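Local coordinates for protein BlEst2 (Bacillus licheniformis, PDB 6WPX) that probably hydrolyses ester bonds as a lipase or esterase of the alpha/beta-hydrolase kind, here in a propeptide form whose C-terminal domain is autoinhibitory, at residues Glu308-Ile314 against Val383-Leu389. Numbering follows the deposited sequence.
Sequences EKGVKEI and VTFDSPL
Three partners grip Ser387 OG: it donates to Glu308 OE2 at 2.7 Å, on the anti lone pair of that oxygen, and accepts from Leu389 N (3.2 Å) and from a water that also donates to Lys309 O. A chi1 of 170° swings OG away from the backbone N, and this small hydroxyl both faces the carboxylate and caps the turn into helix 389-397. Glu308 OE2 also salt-bridges Arg465, and Leu389 CD2 lies 3.4 Å from Glu308 OE2, a methyl group beside the carboxylate. Replacing Glu308 by an alanine is likely to leave Ser387 OG and the Arg465 guanidinium without this acidic partner.

Farther along, Lys312 and Glu313 together face Asp386 in a classic beta bulge: Asp386 O takes Lys312 N at 2.8 Å and Glu313 N only weakly, whereas Asp386 N returns a straight bond to Glu313 O (2.7 Å, 167°). Branched, apolar Ile314 suits the buried face, where its CG2 sits 3.6 Å from Phe385 CD2 and Val383 CG1 lies over one face of the Phe385 ring, offset toward its rim.

The bulge lies where the antiparallel pairing of strands 313-320 and 377-386, neighbours in a five-stranded sheet, begins, while strand 462-473 of another sheet packs against Phe385 and Leu389.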
ATOM      1  N   GLU A 308      11.348 -23.886   6.357  1.00 26.76           N
ATOM      2  CA  GLU A 308      11.983 -24.921   5.554  1.00 29.19           C
ATOM      3  C   GLU A 308      13.528 -24.797   5.611  1.00 35.88           C
ATOM      4  O   GLU A 308      14.067 -23.800   6.106  1.00 34.66           O
ATOM      5  CB  GLU A 308      11.453 -24.873   4.101  1.00 30.17           C
ATOM      6  CG  GLU A 308      11.894 -23.667   3.288  1.00 32.04           C
ATOM      7  CD  GLU A 308      11.030 -22.421   3.396  1.00 39.05           C
ATOM      8  OE1 GLU A 308      10.158 -22.348   4.294  1.00 25.93           O
ATOM      9  OE2 GLU A 308      11.256 -21.493   2.587  1.00 29.03           O
ATOM     10  N   LYS A 309      14.235 -25.811   5.116  1.00 36.39           N
ATOM     11  CA  LYS A 309      15.700 -25.788   5.033  1.00 37.77           C
ATOM     12  C   LYS A 309      16.091 -24.769   3.969  1.00 39.69           C
ATOM     13  O   LYS A 309      15.327 -24.563   3.025  1.00 37.93           O
ATOM     14  CB  LYS A 309      16.250 -27.185   4.637  1.00 42.91           C
ATOM     15  CG  LYS A 309      16.106 -28.259   5.706  1.00 57.91           C
ATOM     16  CD  LYS A 309      16.734 -29.579   5.281  1.00 70.02           C
ATOM     17  CE  LYS A 309      16.196 -30.733   6.090  1.00 81.34           C
ATOM     18  NZ  LYS A 309      16.721 -32.037   5.609  1.00 92.50           N
ATOM     19  N   GLY A 310      17.269 -24.158   4.115  1.00 36.42           N
ATOM     20  CA  GLY A 310      17.803 -23.224   3.129  1.00 35.29           C
ATOM     21  C   GLY A 310      17.251 -21.814   3.134  1.00 37.12           C
ATOM     22  O   GLY A 310      17.401 -21.086   2.145  1.00 37.38           O
ATOM     23  N   VAL A 311      16.649 -21.390   4.256  1.00 30.13           N
ATOM     24  CA  VAL A 311      16.114 -20.024   4.334  1.00 27.05           C
ATOM     25  C   VAL A 311      17.263 -19.090   4.697  1.00 33.20           C
ATOM     26  O   VAL A 311      17.969 -19.327   5.679  1.00 35.33           O
ATOM     27  CB  VAL A 311      14.887 -19.909   5.297  1.00 28.02           C
ATOM     28  CG1 VAL A 311      14.426 -18.458   5.450  1.00 26.85           C
ATOM     29  CG2 VAL A 311      13.734 -20.760   4.808  1.00 27.01           C
ATOM     30  N   LYS A 312      17.436 -18.023   3.910  1.00 29.18           N
ATOM     31  CA  LYS A 312      18.493 -17.039   4.113  1.00 30.27           C
ATOM     32  C   LYS A 312      18.135 -16.088   5.251  1.00 34.13           C
ATOM     33  O   LYS A 312      19.010 -15.675   6.019  1.00 33.71           O
ATOM     34  CB  LYS A 312      18.746 -16.273   2.807  1.00 33.10           C
ATOM     35  CG  LYS A 312      20.057 -15.488   2.766  1.00 57.45           C
ATOM     36  CD  LYS A 312      21.298 -16.384   2.684  1.00 63.35           C
ATOM     37  CE  LYS A 312      22.544 -15.582   2.412  1.00 67.66           C
ATOM     38  NZ  LYS A 312      22.636 -15.170   0.986  1.00 76.39           N
ATOM     39  N   GLU A 313      16.837 -15.764   5.370  1.00 28.54           N
ATOM     40  CA  GLU A 313      16.329 -14.842   6.368  1.00 27.72           C
ATOM     41  C   GLU A 313      14.836 -14.960   6.506  1.00 29.97           C
ATOM     42  O   GLU A 313      14.123 -15.191   5.535  1.00 29.69           O
ATOM     43  CB  GLU A 313      16.651 -13.383   5.962  1.00 29.16           C
ATOM     44  CG  GLU A 313      16.423 -12.365   7.071  1.00 39.07           C
ATOM     45  CD  GLU A 313      16.716 -10.913   6.747  1.00 55.39           C
ATOM     46  OE1 GLU A 313      16.509 -10.496   5.586  1.00 57.16           O
ATOM     47  OE2 GLU A 313      17.105 -10.174   7.677  1.00 46.82           O
ATOM     48  N   ILE A 314      14.362 -14.723   7.719  1.00 25.58           N
ATOM     49  CA  ILE A 314      12.957 -14.558   8.021  1.00 22.43           C
ATOM     50  C   ILE A 314      12.840 -13.206   8.717  1.00 22.76           C
ATOM     51  O   ILE A 314      13.735 -12.819   9.464  1.00 20.62           O
ATOM     52  CB  ILE A 314      12.286 -15.712   8.852  1.00 24.18           C
ATOM     53  CG1 ILE A 314      13.019 -15.990  10.187  1.00 24.49           C
ATOM     54  CG2 ILE A 314      12.113 -17.002   8.017  1.00 25.55           C
ATOM     55  CD1 ILE A 314      12.233 -16.839  11.218  1.00 21.35           C
ATOM     56  N   VAL A 383       5.160 -13.526   8.797  1.00 13.00           N
ATOM     57  CA  VAL A 383       6.537 -13.964   8.599  1.00 14.55           C
ATOM     58  C   VAL A 383       6.861 -13.760   7.124  1.00 18.61           C
ATOM     59  O   VAL A 383       6.086 -14.189   6.271  1.00 19.17           O
ATOM     60  CB  VAL A 383       6.790 -15.438   9.033  1.00 19.16           C
ATOM     61  CG1 VAL A 383       8.259 -15.836   8.821  1.00 18.31           C
ATOM     62  CG2 VAL A 383       6.403 -15.652  10.487  1.00 19.98           C
ATOM     63  N   THR A 384       7.996 -13.132   6.816  1.00 14.84           N
ATOM     64  CA  THR A 384       8.424 -13.062   5.418  1.00 15.69           C
ATOM     65  C   THR A 384       9.634 -13.973   5.325  1.00 21.48           C
ATOM     66  O   THR A 384      10.329 -14.161   6.320  1.00 21.25           O
ATOM     67  CB  THR A 384       8.700 -11.629   4.907  1.00 19.17           C
ATOM     68  OG1 THR A 384       9.985 -11.237   5.377  1.00 13.99           O
ATOM     69  CG2 THR A 384       7.613 -10.622   5.313  1.00 11.95           C
ATOM     70  N   PHE A 385       9.868 -14.557   4.156  1.00 20.41           N
ATOM     71  CA  PHE A 385      10.969 -15.484   3.939  1.00 21.88           C
ATOM     72  C   PHE A 385      11.811 -15.065   2.769  1.00 26.39           C
ATOM     73  O   PHE A 385      11.287 -14.747   1.687  1.00 25.51           O
ATOM     74  CB  PHE A 385      10.449 -16.904   3.635  1.00 23.59           C
ATOM     75  CG  PHE A 385       9.534 -17.517   4.673  1.00 21.76           C
ATOM     76  CD1 PHE A 385       8.189 -17.149   4.747  1.00 22.19           C
ATOM     77  CD2 PHE A 385      10.005 -18.494   5.547  1.00 23.41           C
ATOM     78  CE1 PHE A 385       7.349 -17.705   5.706  1.00 21.63           C
ATOM     79  CE2 PHE A 385       9.155 -19.059   6.514  1.00 24.22           C
ATOM     80  CZ  PHE A 385       7.832 -18.668   6.572  1.00 20.86           C
ATOM     81  N   ASP A 386      13.124 -15.101   2.987  1.00 22.61           N
ATOM     82  CA  ASP A 386      14.093 -14.891   1.920  1.00 23.61           C
ATOM     83  C   ASP A 386      14.576 -16.348   1.672  1.00 28.26           C
ATOM     84  O   ASP A 386      15.398 -16.879   2.417  1.00 29.30           O
ATOM     85  CB  ASP A 386      15.236 -13.958   2.350  1.00 24.38           C
ATOM     86  CG  ASP A 386      16.263 -13.726   1.243  1.00 32.63           C
ATOM     87  OD1 ASP A 386      16.151 -14.377   0.180  1.00 33.14           O
ATOM     88  OD2 ASP A 386      17.135 -12.858   1.419  1.00 36.80           O
ATOM     89  N   SER A 387      13.965 -17.013   0.701  1.00 24.93           N
ATOM     90  CA  SER A 387      14.223 -18.438   0.455  1.00 27.10           C
ATOM     91  C   SER A 387      14.046 -18.796  -1.022  1.00 31.93           C
ATOM     92  O   SER A 387      13.146 -18.259  -1.678  1.00 30.23           O
ATOM     93  CB  SER A 387      13.264 -19.280   1.302  1.00 28.40           C
ATOM     94  OG  SER A 387      13.260 -20.671   1.006  1.00 31.45           O
ATOM     95  N   PRO A 388      14.841 -19.751  -1.548  1.00 32.02           N
ATOM     96  CA  PRO A 388      14.656 -20.169  -2.952  1.00 32.89           C
ATOM     97  C   PRO A 388      13.327 -20.896  -3.184  1.00 34.94           C
ATOM     98  O   PRO A 388      12.972 -21.126  -4.323  1.00 33.50           O
ATOM     99  CB  PRO A 388      15.845 -21.117  -3.196  1.00 37.16           C
ATOM    100  CG  PRO A 388      16.807 -20.849  -2.071  1.00 42.03           C
ATOM    101  CD  PRO A 388      15.946 -20.498  -0.911  1.00 35.60           C
ATOM    102  N   LEU A 389      12.590 -21.179  -2.094  1.00 30.99           N
ATOM    103  CA  LEU A 389      11.298 -21.919  -2.163  1.00 31.28           C
ATOM    104  C   LEU A 389      10.239 -21.114  -2.926  1.00 34.60           C
ATOM    105  O   LEU A 389       9.314 -21.712  -3.403  1.00 32.34           O
ATOM    106  CB  LEU A 389      10.798 -22.281  -0.760  1.00 31.04           C
ATOM    107  CG  LEU A 389       9.366 -22.801  -0.721  1.00 36.15           C
ATOM    108  CD1 LEU A 389       9.298 -24.218  -1.237  1.00 37.57           C
ATOM    109  CD2 LEU A 389       8.763 -22.680   0.664  1.00 38.62           C
TER
HETATM  110  O   HOH W   1      14.987 -22.979   0.942  1.00 38.51           O
HETATM  111  O   HOH W   2      12.647 -12.197   4.778  1.00 24.74           O